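Local coordinates for protein citrinin polyketide synthase (PDB 5MPT) that makes the polyketide precursor of the mycotoxin citrinin, this chain being the C-methyltransferase domain of the multidomain synthase, crystallised with S-adenosyl-L-homocysteine, at residues Leu313-Glu318 against His342-Ala347; Val362-Gly367 against Ile374-Ile379; Met224-Glu229 against Lys255-Met260; Leu208-Met213 against Val233-Thr238. One frame throughout, in Å; residues are numbered along the deposited sequence. Where two conformers were deposited one is given.

Interaction 1: residues Leu313-Glu318 against His342-Ala347; sequences LLEMTE and HALQPA. With EDO (1,2-ethanediol), chain D.
Leu344 meets Met316 where a loop passes the end of strand 309-316. His342 accepts the backbone N-H of Leu344 at ND1, 3.0 Å from Leu344 N and in the plane of the imidazole; its NE2 turns to Asp324. Leu344 then lays its branches over the strand end. CD1 packs 3.7 Å from Met316 CG and almost as near to SD, while CD2 lies by Met316 O and CB; the two side chains cross obliquely. Gln345 N gives a hydrogen bond to a water, 3.1 Å away, and Gln345 O takes a CA-H...O contact from Thr317 CA at 3.5 Å. Pro346, the N-cap of helix 347-356, rests its CA 3.7 Å from Thr317 O, and at Ala347 the backbone N faces Thr317 CG2 at 3.9 Å. A 1,2-ethanediol, probably from the crystallisation liquor, hydrogen-bonds through O2 to Thr317 O. The water on Gln345 N is placed to donate to Met316 O and, at 2.7 Å, to OE1 of the active-site Glu315, though its protons are fewer than the acceptors around it; OE1 is also hydrogen-bonded to ND1 of the active-site His289. The loop thus reaches the carboxylate as a second shell, through one water, which would favour one position for OE1.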
loop_
_atom_site.group_PDB
_atom_site.type_symbol
_atom_site.label_atom_id
_atom_site.label_comp_id
_atom_site.label_asym_id
_atom_site.label_seq_id
_atom_site.Cartn_x
_atom_site.Cartn_y
_atom_site.Cartn_z
ATOM N N LEU A 313 4.822 -10.357 2.401
ATOM C CA LEU A 313 4.135 -9.075 2.457
ATOM C C LEU A 313 4.881 -8.016 1.656
ATOM O O LEU A 313 6.121 -7.964 1.635
ATOM C CB LEU A 313 4.018 -8.595 3.898
ATOM C CG LEU A 313 3.184 -9.421 4.849
ATOM C CD1 LEU A 313 3.508 -9.029 6.273
ATOM C CD2 LEU A 313 1.696 -9.190 4.574
ATOM N N LEU A 314 4.118 -7.170 0.985
ATOM C CA LEU A 314 4.625 -5.899 0.484
ATOM C C LEU A 314 3.802 -4.866 1.220
ATOM O O LEU A 314 2.603 -4.745 0.959
ATOM C CB LEU A 314 4.468 -5.770 -1.030
ATOM C CG LEU A 314 5.331 -4.685 -1.690
ATOM C CD1 LEU A 314 5.274 -4.801 -3.205
ATOM C CD2 LEU A 314 4.925 -3.289 -1.273
ATOM N N GLU A 315 4.414 -4.195 2.194
ATOM C CA GLU A 315 3.692 -3.291 3.077
ATOM C C GLU A 315 4.376 -1.950 3.172
ATOM O O GLU A 315 5.603 -1.863 3.282
ATOM C CB GLU A 315 3.568 -3.880 4.487
ATOM C CG GLU A 315 2.450 -4.852 4.621
ATOM C CD GLU A 315 1.109 -4.166 4.719
ATOM O OE1 GLU A 315 1.071 -2.938 4.999
ATOM O OE2 GLU A 315 0.093 -4.848 4.489
ATOM N N MET A 316 3.562 -0.902 3.138
ATOM C CA MET A 316 4.045 0.435 3.418
ATOM C C MET A 316 4.326 0.547 4.910
ATOM O O MET A 316 3.420 0.404 5.734
ATOM C CB MET A 316 3.010 1.456 2.975
ATOM C CG MET A 316 3.532 2.861 3.090
ATOM S SD MET A 316 2.542 4.085 2.217
ATOM C CE MET A 316 3.320 4.073 0.592
ATOM N N THR A 317 5.587 0.772 5.255
ATOM C CA THR A 317 6.038 0.697 6.633
ATOM C C THR A 317 6.245 2.077 7.247
ATOM O O THR A 317 6.438 2.179 8.460
ATOM C CB THR A 317 7.329 -0.141 6.686
ATOM O OG1 THR A 317 8.200 0.261 5.614
ATOM C CG2 THR A 317 6.999 -1.606 6.528
ATOM N N GLU A 318 6.226 3.132 6.429
ATOM C CA GLU A 318 6.286 4.513 6.879
ATOM C C GLU A 318 5.164 5.302 6.215
ATOM O O GLU A 318 4.853 5.089 5.036
ATOM C CB GLU A 318 7.660 5.077 6.532
ATOM C CG GLU A 318 8.067 6.349 7.210
ATOM C CD GLU A 318 9.531 6.643 6.940
ATOM O OE1 GLU A 318 9.808 7.510 6.083
ATOM O OE2 GLU A 318 10.396 5.974 7.557
ATOM N N HIS A 342 -2.745 3.602 13.638
ATOM C CA HIS A 342 -2.711 3.816 12.206
ATOM C C HIS A 342 -2.682 2.439 11.581
ATOM O O HIS A 342 -2.190 1.494 12.193
ATOM C CB HIS A 342 -1.488 4.632 11.802
ATOM C CG HIS A 342 -1.535 5.153 10.400
ATOM N ND1 HIS A 342 -1.272 4.363 9.298
ATOM C CD2 HIS A 342 -1.805 6.391 9.923
ATOM C CE1 HIS A 342 -1.365 5.101 8.204
ATOM N NE2 HIS A 342 -1.698 6.333 8.556
ATOM N N ALA A 343 -3.258 2.315 10.387
ATOM C CA ALA A 343 -3.296 1.011 9.730
ATOM C C ALA A 343 -1.894 0.495 9.435
ATOM O O ALA A 343 -1.609 -0.689 9.599
ATOM C CB ALA A 343 -4.108 1.094 8.437
ATOM N N LEU A 344 -1.019 1.374 8.976
ATOM C CA LEU A 344 0.329 1.002 8.585
ATOM C C LEU A 344 1.219 0.832 9.813
ATOM O O LEU A 344 1.070 1.545 10.811
ATOM C CB LEU A 344 0.914 2.075 7.672
ATOM C CG LEU A 344 0.133 2.418 6.402
ATOM C CD1 LEU A 344 0.865 3.465 5.582
ATOM C CD2 LEU A 344 -0.162 1.185 5.564
ATOM N N GLN A 345 2.169 -0.089 9.720
ATOM C CA GLN A 345 3.046 -0.412 10.841
ATOM C C GLN A 345 4.460 -0.692 10.350
ATOM O O GLN A 345 4.652 -1.218 9.245
ATOM C CB GLN A 345 2.521 -1.616 11.638
ATOM C CG GLN A 345 1.177 -1.304 12.351
ATOM C CD GLN A 345 1.283 -0.207 13.398
ATOM O OE1 GLN A 345 0.459 0.725 13.441
ATOM N NE2 GLN A 345 2.265 -0.320 14.269
ATOM N N PRO A 346 5.467 -0.336 11.146
ATOM C CA PRO A 346 6.843 -0.636 10.769
ATOM C C PRO A 346 7.095 -2.121 10.872
ATOM O O PRO A 346 6.416 -2.835 11.622
ATOM C CB PRO A 346 7.674 0.131 11.796
ATOM C CG PRO A 346 6.825 0.149 12.989
ATOM C CD PRO A 346 5.403 0.283 12.482
ATOM N N ALA A 347 8.092 -2.565 10.112
ATOM C CA ALA A 347 8.408 -3.993 10.008
ATOM C C ALA A 347 8.618 -4.640 11.373
ATOM O O ALA A 347 8.298 -5.826 11.563
ATOM C CB ALA A 347 9.647 -4.174 9.145
HETATM C C1 EDO D . 2.658 3.951 10.889
HETATM O O1 EDO D . 2.755 3.277 12.147
HETATM C C2 EDO D . 3.859 3.529 10.057
HETATM O O2 EDO D . 5.009 3.530 10.911
HETATM O O HOH W 1 2.219 -1.678 7.061
#

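Interaction 2: residues Val362-Gly367 against Ile374-Ile379; sequences VDWTEG and IQRLII
Arg376 reaches across to Thr365 and Trp364, its CG anti to the carbonyl carbon (chi1 -61°) and its chain extended from CG to NE. CB lies 3.5 Å from Thr365 OG1. CG passes Thr365 O, and CD comes to 3.3 Å from Trp364 CD1, approaching the indole obliquely. NE lies beside that CD1 and CZ beside Thr365 O. At the tip, NH1 donates to Thr365 O at 2.8 Å, on a lone pair and in the guanidinium plane; it also donates to a water that accepts Gly367 N-H. NH2 goes to Asn373 OD1, and Trp364 NE1 stands over one face of the guanidinium, the two planes 61° apart. The side chain lies at the loop end of a beta hairpin: strand 375-381, the antiparallel strand that class I methyltransferases insert into their sheet, pairs with edge strand 361-364. Asp363 and Ile379 form its hydrogen-bonded pair; Trp364 and Ile378 are the non-hydrogen-bonded pair, with Trp364 CB 3.9 Å from Ile378 CG1. Beyond them Thr365 takes over: its N donates to Leu377 O, and its OG1 accepts Leu377 N at 3.0 Å. A water joins that hydroxyl to Gln375 O. Val362 CG1 lies 4.0 Å from Ile378 CG2.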
loop_
_atom_site.group_PDB
_atom_site.type_symbol
_atom_site.label_atom_id
_atom_site.label_comp_id
_atom_site.label_asym_id
_atom_site.label_seq_id
_atom_site.Cartn_x
_atom_site.Cartn_y
_atom_site.Cartn_z
ATOM N N VAL A 362 11.301 -14.334 10.255
ATOM C CA VAL A 362 10.854 -13.081 9.656
ATOM C C VAL A 362 12.069 -12.288 9.208
ATOM O O VAL A 362 13.034 -12.137 9.967
ATOM C CB VAL A 362 10.016 -12.234 10.626
ATOM C CG1 VAL A 362 9.570 -10.942 9.943
ATOM C CG2 VAL A 362 8.829 -13.068 11.179
ATOM N N ASP A 363 12.006 -11.762 7.990
ATOM C CA ASP A 363 13.056 -10.899 7.453
ATOM C C ASP A 363 12.391 -9.817 6.604
ATOM O O ASP A 363 11.204 -9.907 6.260
ATOM C CB ASP A 363 14.068 -11.729 6.653
ATOM C CG ASP A 363 15.438 -11.031 6.485
ATOM O OD1 ASP A 363 15.614 -9.876 6.926
ATOM O OD2 ASP A 363 16.359 -11.674 5.922
ATOM N N TRP A 364 13.143 -8.766 6.269
ATOM C CA TRP A 364 12.579 -7.759 5.373
ATOM C C TRP A 364 13.680 -7.020 4.638
ATOM O O TRP A 364 14.847 -7.065 5.023
ATOM C CB TRP A 364 11.693 -6.746 6.096
ATOM C CG TRP A 364 12.335 -6.082 7.272
ATOM C CD1 TRP A 364 13.119 -4.960 7.271
ATOM C CD2 TRP A 364 12.225 -6.494 8.631
ATOM N NE1 TRP A 364 13.518 -4.665 8.550
ATOM C CE2 TRP A 364 12.972 -5.590 9.406
ATOM C CE3 TRP A 364 11.575 -7.560 9.273
ATOM C CZ2 TRP A 364 13.081 -5.712 10.788
ATOM C CZ3 TRP A 364 11.689 -7.677 10.635
ATOM C CH2 TRP A 364 12.434 -6.755 11.379
ATOM N N THR A 365 13.282 -6.374 3.542
ATOM C CA THR A 365 14.196 -5.574 2.744
ATOM C C THR A 365 14.625 -4.345 3.515
ATOM O O THR A 365 13.850 -3.774 4.300
ATOM C CB THR A 365 13.534 -5.147 1.437
ATOM O OG1 THR A 365 12.284 -4.514 1.734
ATOM C CG2 THR A 365 13.265 -6.360 0.560
ATOM N N GLU A 366 15.869 -3.931 3.262
ATOM C CA GLU A 366 16.425 -2.726 3.840
ATOM C C GLU A 366 17.502 -2.201 2.913
ATOM O O GLU A 366 18.035 -2.925 2.062
ATOM C CB GLU A 366 16.978 -2.972 5.245
ATOM C CG GLU A 366 17.967 -4.065 5.412
ATOM C CD GLU A 366 18.080 -4.461 6.884
ATOM O OE1 GLU A 366 17.429 -3.802 7.732
ATOM O OE2 GLU A 366 18.813 -5.419 7.194
ATOM N N GLY A 367 17.823 -0.932 3.110
ATOM C CA GLY A 367 18.864 -0.282 2.334
ATOM C C GLY A 367 19.312 1.015 2.968
ATOM O O GLY A 367 18.797 1.451 3.999
ATOM N N ILE A 374 10.317 3.219 3.196
ATOM C CA ILE A 374 8.927 3.611 2.938
ATOM C C ILE A 374 8.037 2.388 2.783
ATOM O O ILE A 374 6.943 2.327 3.360
ATOM C CB ILE A 374 8.827 4.527 1.709
ATOM C CG1 ILE A 374 9.626 5.812 1.936
ATOM C CG2 ILE A 374 7.377 4.843 1.400
ATOM C CD1 ILE A 374 9.822 6.624 0.665
ATOM N N GLN A 375 8.448 1.445 1.943
ATOM C CA GLN A 375 7.833 0.132 1.855
ATOM C C GLN A 375 8.906 -0.916 2.011
ATOM O O GLN A 375 10.088 -0.679 1.765
ATOM C CB GLN A 375 7.119 -0.103 0.526
ATOM C CG GLN A 375 6.247 1.078 0.118
ATOM C CD GLN A 375 4.982 0.645 -0.539
ATOM O OE1 GLN A 375 4.125 0.025 0.101
ATOM N NE2 GLN A 375 4.839 0.929 -1.808
ATOM N N ARG A 376 8.455 -2.105 2.379
ATOM C CA ARG A 376 9.325 -3.248 2.514
ATOM C C ARG A 376 8.621 -4.479 1.988
ATOM O O ARG A 376 7.397 -4.615 2.103
ATOM C CB ARG A 376 9.720 -3.483 3.961
ATOM C CG ARG A 376 10.464 -2.352 4.573
ATOM C CD ARG A 376 11.035 -2.732 5.905
ATOM N NE ARG A 376 11.417 -1.547 6.638
ATOM C CZ ARG A 376 12.602 -0.947 6.566
ATOM N NH1 ARG A 376 13.588 -1.437 5.797
ATOM N NH2 ARG A 376 12.793 0.172 7.272
ATOM N N LEU A 377 9.409 -5.403 1.430
ATOM C CA LEU A 377 9.003 -6.794 1.411
ATOM C C LEU A 377 9.331 -7.396 2.769
ATOM O O LEU A 377 10.443 -7.251 3.283
ATOM C CB LEU A 377 9.695 -7.591 0.313
ATOM C CG LEU A 377 9.483 -7.194 -1.149
ATOM C CD1 LEU A 377 10.394 -8.032 -2.067
ATOM C CD2 LEU A 377 8.030 -7.317 -1.516
ATOM N N ILE A 378 8.357 -8.063 3.349
ATOM C CA ILE A 378 8.482 -8.700 4.653
ATOM C C ILE A 378 8.134 -10.153 4.415
ATOM O O ILE A 378 7.015 -10.479 3.990
ATOM C CB ILE A 378 7.559 -8.077 5.719
ATOM C CG1 ILE A 378 7.788 -6.573 5.841
ATOM C CG2 ILE A 378 7.780 -8.730 7.080
ATOM C CD1 ILE A 378 6.708 -5.869 6.682
ATOM N N ILE A 379 9.112 -11.017 4.594
ATOM C CA ILE A 379 8.909 -12.449 4.410
ATOM C C ILE A 379 8.756 -13.101 5.771
ATOM O O ILE A 379 9.436 -12.722 6.741
ATOM C CB ILE A 379 10.068 -13.073 3.588
ATOM C CG1 ILE A 379 9.698 -14.497 3.189
ATOM C CG2 ILE A 379 11.406 -13.067 4.370
ATOM C CD1 ILE A 379 10.672 -15.089 2.152
HETATM O O HOH W 2 12.482 -1.728 1.495
HETATM O O HOH W 3 15.962 0.162 5.174
#

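Interaction 3: residues Met224-Glu229 against Lys255-Met260; sequences MLPLLE and KKYPFM
Leu225 and Tyr257 make the chief aromatic contact here, a CH-pi interaction in which Leu225 CB sits over the centre of the phenol ring, 3.7 Å from its centroid and 7° off the normal. Lys256 CD covers the opposite face, offset toward the rim, so the ring lies between that leucine and the preceding lysine. Phe259 meets the same helix differently: its CZ comes edge-on to the backbone, 3.5 Å from Leu225 O, and touches Leu228 CB at 4.0 Å. One face of Phe259 is covered by Tyr257 CB.

Apolar packing continues around the leucine. Its CD2 lies against Tyr257 CD2, and its CG is 3.7 Å from Met260 SD in one of that methionine's two conformers, the side chains then crossing at about a right angle. Pro226, where the helix is kinked, brings CG to 3.4 Å from Tyr257 OH.

The polar groups stay at the margin. Glu229 has CG anti to the backbone N (chi1 -172°), and the chain, extended beyond CG, brings OE1 to 3.6 Å from Tyr257 CE1, near the plane of the ring, while Lys256 NZ is 4.3 Å from OE1, too far for a salt bridge.

The contact thus lays the loop between helix 244-253 and strand 260-264 against one side of helix 221-231. Helix 181-198 packs on Met224 and Leu227 of that helix, and Tyr237 of strand 235-241 touches Leu228.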
loop_
_atom_site.group_PDB
_atom_site.type_symbol
_atom_site.label_atom_id
_atom_site.label_comp_id
_atom_site.label_asym_id
_atom_site.label_seq_id
_atom_site.Cartn_x
_atom_site.Cartn_y
_atom_site.Cartn_z
ATOM N N MET A 224 3.488 -10.925 -11.927
ATOM C CA MET A 224 3.773 -12.296 -11.526
ATOM C C MET A 224 3.433 -13.282 -12.635
ATOM O O MET A 224 4.141 -14.280 -12.831
ATOM C CB MET A 224 3.001 -12.625 -10.257
ATOM C CG MET A 224 3.429 -11.815 -9.049
ATOM S SD MET A 224 5.152 -12.094 -8.643
ATOM C CE MET A 224 5.737 -10.510 -8.081
ATOM N N LEU A 225 2.353 -13.025 -13.370
ATOM C CA LEU A 225 1.869 -14.014 -14.332
ATOM C C LEU A 225 2.828 -14.166 -15.498
ATOM O O LEU A 225 3.207 -15.310 -15.806
ATOM C CB LEU A 225 0.460 -13.640 -14.802
ATOM C CG LEU A 225 -0.721 -13.996 -13.890
ATOM C CD1 LEU A 225 -0.370 -13.840 -12.415
ATOM C CD2 LEU A 225 -1.933 -13.161 -14.237
ATOM N N PRO A 226 3.241 -13.095 -16.192
ATOM C CA PRO A 226 4.284 -13.240 -17.221
ATOM C C PRO A 226 5.556 -13.836 -16.675
ATOM O O PRO A 226 6.233 -14.608 -17.374
ATOM C CB PRO A 226 4.502 -11.801 -17.705
ATOM C CG PRO A 226 3.275 -11.090 -17.356
ATOM C CD PRO A 226 2.754 -11.707 -16.108
ATOM N N LEU A 227 5.918 -13.480 -15.440
ATOM C CA LEU A 227 7.091 -14.088 -14.819
ATOM C C LEU A 227 6.951 -15.607 -14.739
ATOM O O LEU A 227 7.865 -16.341 -15.119
ATOM C CB LEU A 227 7.322 -13.496 -13.429
ATOM C CG LEU A 227 8.482 -14.161 -12.672
ATOM C CD1 LEU A 227 9.810 -13.879 -13.370
ATOM C CD2 LEU A 227 8.551 -13.738 -11.220
ATOM N N LEU A 228 5.827 -16.098 -14.214
ATOM C CA LEU A 228 5.658 -17.545 -14.085
ATOM C C LEU A 228 5.532 -18.213 -15.452
ATOM O O LEU A 228 5.972 -19.351 -15.640
ATOM C CB LEU A 228 4.435 -17.839 -13.224
ATOM C CG LEU A 228 4.557 -17.339 -11.782
ATOM C CD1 LEU A 228 3.213 -17.246 -11.105
ATOM C CD2 LEU A 228 5.465 -18.274 -11.019
ATOM N N GLU A 229 4.916 -17.523 -16.409
ATOM C CA GLU A 229 4.864 -18.005 -17.783
ATOM C C GLU A 229 6.268 -18.250 -18.329
ATOM O O GLU A 229 6.557 -19.318 -18.881
ATOM C CB GLU A 229 4.111 -16.978 -18.631
ATOM C CG GLU A 229 3.783 -17.368 -20.058
ATOM C CD GLU A 229 2.957 -16.294 -20.759
ATOM O OE1 GLU A 229 3.373 -15.111 -20.746
ATOM O OE2 GLU A 229 1.883 -16.628 -21.305
ATOM N N LYS A 255 -7.232 -14.252 -18.305
ATOM C CA LYS A 255 -7.616 -15.553 -18.849
ATOM C C LYS A 255 -6.488 -16.172 -19.658
ATOM O O LYS A 255 -6.317 -17.395 -19.660
ATOM C CB LYS A 255 -8.860 -15.401 -19.720
ATOM C CG LYS A 255 -9.419 -16.709 -20.230
ATOM C CD LYS A 255 -10.496 -16.474 -21.272
ATOM C CE LYS A 255 -11.026 -17.790 -21.819
ATOM N NZ LYS A 255 -11.621 -18.637 -20.751
ATOM N N LYS A 256 -5.726 -15.343 -20.371
ATOM C CA LYS A 256 -4.576 -15.767 -21.161
ATOM C C LYS A 256 -3.801 -16.893 -20.496
ATOM O O LYS A 256 -3.313 -17.803 -21.173
ATOM C CB LYS A 256 -3.641 -14.574 -21.394
ATOM C CG LYS A 256 -2.313 -14.909 -22.052
ATOM C CD LYS A 256 -1.433 -13.679 -22.179
ATOM C CE LYS A 256 -0.139 -13.989 -22.929
ATOM N NZ LYS A 256 0.700 -12.774 -23.161
ATOM N N TYR A 257 -3.670 -16.838 -19.177
ATOM C CA TYR A 257 -2.769 -17.738 -18.479
ATOM C C TYR A 257 -3.541 -18.956 -17.980
ATOM O O TYR A 257 -4.528 -18.795 -17.248
ATOM C CB TYR A 257 -2.092 -17.009 -17.330
ATOM C CG TYR A 257 -1.394 -15.733 -17.756
ATOM C CD1 TYR A 257 -0.079 -15.751 -18.207
ATOM C CD2 TYR A 257 -2.049 -14.517 -17.714
ATOM C CE1 TYR A 257 0.559 -14.603 -18.596
ATOM C CE2 TYR A 257 -1.404 -13.346 -18.105
ATOM C CZ TYR A 257 -0.104 -13.399 -18.546
ATOM O OH TYR A 257 0.553 -12.247 -18.941
ATOM N N PRO A 258 -3.150 -20.178 -18.358
ATOM C CA PRO A 258 -3.959 -21.353 -18.011
ATOM C C PRO A 258 -3.714 -21.880 -16.609
ATOM O O PRO A 258 -4.454 -22.769 -16.163
ATOM C CB PRO A 258 -3.516 -22.378 -19.054
ATOM C CG PRO A 258 -2.057 -22.080 -19.223
ATOM C CD PRO A 258 -1.927 -20.568 -19.087
ATOM N N PHE A 259 -2.695 -21.373 -15.917
ATOM C CA PHE A 259 -2.371 -21.793 -14.565
ATOM C C PHE A 259 -3.120 -20.980 -13.507
ATOM O O PHE A 259 -2.744 -21.019 -12.331
ATOM C CB PHE A 259 -0.856 -21.702 -14.331
ATOM C CG PHE A 259 -0.254 -20.322 -14.605
ATOM C CD1 PHE A 259 -0.455 -19.270 -13.721
ATOM C CD2 PHE A 259 0.518 -20.099 -15.730
ATOM C CE1 PHE A 259 0.089 -18.021 -13.958
ATOM C CE2 PHE A 259 1.074 -18.849 -15.976
ATOM C CZ PHE A 259 0.855 -17.806 -15.088
ATOM N N MET A 260 -4.180 -20.275 -13.885
ATOM C CA MET A 260 -4.836 -19.336 -12.985
ATOM C C MET A 260 -6.104 -19.926 -12.391
ATOM O O MET A 260 -6.875 -20.604 -13.076
ATOM C CB MET A 260 -5.181 -18.034 -13.709
ATOM C CG MET A 260 -3.974 -17.229 -14.116
ATOM S SD MET A 260 -2.951 -16.667 -12.735
ATOM C CE MET A 260 -4.117 -15.601 -11.892
#

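Interaction 4: residues Leu208-Met213 against Val233-Thr238; sequences LRILEM and VPVEYT
Strands 208-213 and 235-238 run parallel, 13° apart, with Leu208, Arg209, Ile210 and Leu211 paired to Val235, Glu236, Tyr237 and Thr238 and Ile210 bonded to the second strand through both its backbone groups, its N to Glu236 O and its O from Thr238 N. On one face Ile210 CG2 packs 3.8 Å from Tyr237 CE2 and its CD1 nears Val235 CG2. On the other, Leu211 CD1 lies 4.0 Å from Thr238 CG2, and Arg209 runs beside Glu236 in a salt bridge, NE to OE1 3.3 Å; OE1 is in the guanidinium plane, but NE stands above the carboxylate plane. Arg209 NH1 goes to Leu7 O. Tyr237 donates through OH to Glu212 OE1 at 2.6 Å, from above a carboxylate set 90° to the ring. Thr221 OG1 bonds the same oxygen. This is the first beta-alpha-beta unit of the Rossmann-like fold, and the two bonds on OE1 probably steady Glu212, whose side chain comes to about 5 Å from the bound S-adenosyl-L-homocysteine.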
loop_
_atom_site.group_PDB
_atom_site.type_symbol
_atom_site.label_atom_id
_atom_site.label_comp_id
_atom_site.label_asym_id
_atom_site.label_seq_id
_atom_site.Cartn_x
_atom_site.Cartn_y
_atom_site.Cartn_z
ATOM N N LEU A 208 3.984 -25.556 -7.884
ATOM C CA LEU A 208 4.126 -24.542 -6.861
ATOM C C LEU A 208 2.779 -23.845 -6.724
ATOM O O LEU A 208 2.196 -23.397 -7.717
ATOM C CB LEU A 208 5.228 -23.568 -7.264
ATOM C CG LEU A 208 5.745 -22.590 -6.220
ATOM C CD1 LEU A 208 6.340 -23.342 -5.070
ATOM C CD2 LEU A 208 6.812 -21.653 -6.870
ATOM N N ARG A 209 2.245 -23.840 -5.519
ATOM C CA ARG A 209 0.941 -23.264 -5.257
ATOM C C ARG A 209 1.126 -21.909 -4.604
ATOM O O ARG A 209 1.671 -21.800 -3.496
ATOM C CB ARG A 209 0.105 -24.213 -4.397
ATOM C CG ARG A 209 -0.050 -25.575 -5.071
ATOM C CD ARG A 209 -0.988 -26.541 -4.332
ATOM N NE ARG A 209 -1.441 -27.593 -5.251
ATOM C CZ ARG A 209 -1.260 -28.895 -5.089
ATOM N NH1 ARG A 209 -0.654 -29.375 -4.005
ATOM N NH2 ARG A 209 -1.718 -29.728 -6.019
ATOM N N ILE A 210 0.681 -20.883 -5.314
ATOM C CA ILE A 210 0.832 -19.486 -4.924
ATOM C C ILE A 210 -0.557 -18.885 -4.823
ATOM O O ILE A 210 -1.365 -19.019 -5.751
ATOM C CB ILE A 210 1.670 -18.693 -5.942
ATOM C CG1 ILE A 210 3.007 -19.380 -6.167
ATOM C CG2 ILE A 210 1.807 -17.229 -5.473
ATOM C CD1 ILE A 210 3.901 -18.687 -7.244
ATOM N N LEU A 211 -0.838 -18.229 -3.704
ATOM C CA LEU A 211 -2.115 -17.557 -3.508
ATOM C C LEU A 211 -1.859 -16.090 -3.206
ATOM O O LEU A 211 -1.104 -15.761 -2.284
ATOM C CB LEU A 211 -2.916 -18.207 -2.383
ATOM C CG LEU A 211 -4.356 -17.699 -2.192
ATOM C CD1 LEU A 211 -5.266 -18.881 -1.819
ATOM C CD2 LEU A 211 -4.389 -16.623 -1.145
ATOM N N GLU A 212 -2.496 -15.218 -3.962
ATOM C CA GLU A 212 -2.371 -13.785 -3.755
ATOM C C GLU A 212 -3.629 -13.279 -3.062
ATOM O O GLU A 212 -4.744 -13.470 -3.561
ATOM C CB GLU A 212 -2.130 -13.045 -5.072
ATOM C CG GLU A 212 -1.958 -11.561 -4.853
ATOM C CD GLU A 212 -1.736 -10.768 -6.111
ATOM O OE1 GLU A 212 -1.792 -11.346 -7.215
ATOM O OE2 GLU A 212 -1.546 -9.541 -5.976
ATOM N N MET A 213 -3.438 -12.659 -1.907
ATOM C CA MET A 213 -4.529 -12.008 -1.209
ATOM C C MET A 213 -4.552 -10.527 -1.541
ATOM O O MET A 213 -3.531 -9.926 -1.860
ATOM C CB MET A 213 -4.392 -12.204 0.293
ATOM C CG MET A 213 -4.426 -13.677 0.654
ATOM S SD MET A 213 -4.408 -13.939 2.419
ATOM C CE MET A 213 -5.383 -15.429 2.552
ATOM N N VAL A 233 7.842 -23.390 -14.888
ATOM C CA VAL A 233 7.734 -24.509 -13.951
ATOM C C VAL A 233 6.272 -24.664 -13.543
ATOM O O VAL A 233 5.526 -23.677 -13.514
ATOM C CB VAL A 233 8.633 -24.331 -12.719
ATOM C CG1 VAL A 233 10.117 -24.380 -13.128
ATOM C CG2 VAL A 233 8.265 -23.051 -11.973
ATOM N N PRO A 234 5.819 -25.869 -13.228
ATOM C CA PRO A 234 4.397 -26.054 -12.919
ATOM C C PRO A 234 3.969 -25.179 -11.751
ATOM O O PRO A 234 4.660 -25.077 -10.734
ATOM C CB PRO A 234 4.302 -27.544 -12.583
ATOM C CG PRO A 234 5.510 -28.161 -13.195
ATOM C CD PRO A 234 6.578 -27.125 -13.125
ATOM N N VAL A 235 2.815 -24.546 -11.913
ATOM C CA VAL A 235 2.319 -23.571 -10.947
ATOM C C VAL A 235 0.803 -23.553 -10.999
ATOM O O VAL A 235 0.192 -23.770 -12.048
ATOM C CB VAL A 235 2.890 -22.159 -11.224
ATOM C CG1 VAL A 235 2.565 -21.729 -12.639
ATOM C CG2 VAL A 235 2.327 -21.133 -10.232
ATOM N N GLU A 236 0.199 -23.294 -9.843
ATOM C CA GLU A 236 -1.198 -22.908 -9.727
ATOM C C GLU A 236 -1.220 -21.599 -8.956
ATOM O O GLU A 236 -0.791 -21.555 -7.795
ATOM C CB GLU A 236 -2.014 -24.004 -9.022
ATOM C CG GLU A 236 -2.094 -25.321 -9.807
ATOM C CD GLU A 236 -2.568 -26.511 -8.960
ATOM O OE1 GLU A 236 -2.985 -26.296 -7.800
ATOM O OE2 GLU A 236 -2.516 -27.661 -9.458
ATOM N N TYR A 237 -1.657 -20.521 -9.624
ATOM C CA TYR A 237 -1.729 -19.177 -9.047
ATOM C C TYR A 237 -3.178 -18.815 -8.778
ATOM O O TYR A 237 -3.971 -18.686 -9.714
ATOM C CB TYR A 237 -1.111 -18.172 -9.996
ATOM C CG TYR A 237 -0.824 -16.821 -9.393
ATOM C CD1 TYR A 237 -1.838 -15.903 -9.159
ATOM C CD2 TYR A 237 0.477 -16.454 -9.096
ATOM C CE1 TYR A 237 -1.552 -14.650 -8.635
ATOM C CE2 TYR A 237 0.772 -15.217 -8.582
ATOM C CZ TYR A 237 -0.250 -14.315 -8.349
ATOM O OH TYR A 237 0.065 -13.078 -7.833
ATOM N N THR A 238 -3.525 -18.670 -7.503
ATOM C CA THR A 238 -4.874 -18.336 -7.096
ATOM C C THR A 238 -4.876 -16.851 -6.763
ATOM O O THR A 238 -4.264 -16.413 -5.779
ATOM C CB THR A 238 -5.327 -19.205 -5.919
ATOM O OG1 THR A 238 -5.208 -20.592 -6.269
ATOM C CG2 THR A 238 -6.775 -18.918 -5.551
HETATM O O HOH W 4 -2.810 -21.679 -5.503
#

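How the interactions relate
From the N terminus, interaction 4 comes first: strand 208-213 and strand 235-241 close a loop that holds helix 221-231. Interaction 3 starts on that helix and ends just as strand 260-264 begins, so the two cross, their segments alternating. They also touch, with Phe259 O 3.0 Å from Tyr237 N, a probable hydrogen bond. Interaction 1 follows in series, closing the excursion from strand 309-316 to the start of helix 347-356, and interaction 2 then closes the short C-terminal hairpin. Strands 309-316 and 375-381 are neighbours, which brings 1 and 2 together. Interactions 1, 2 and 4 all reach the same mixed sheet, while interaction 3 packs a helix and a loop beside it.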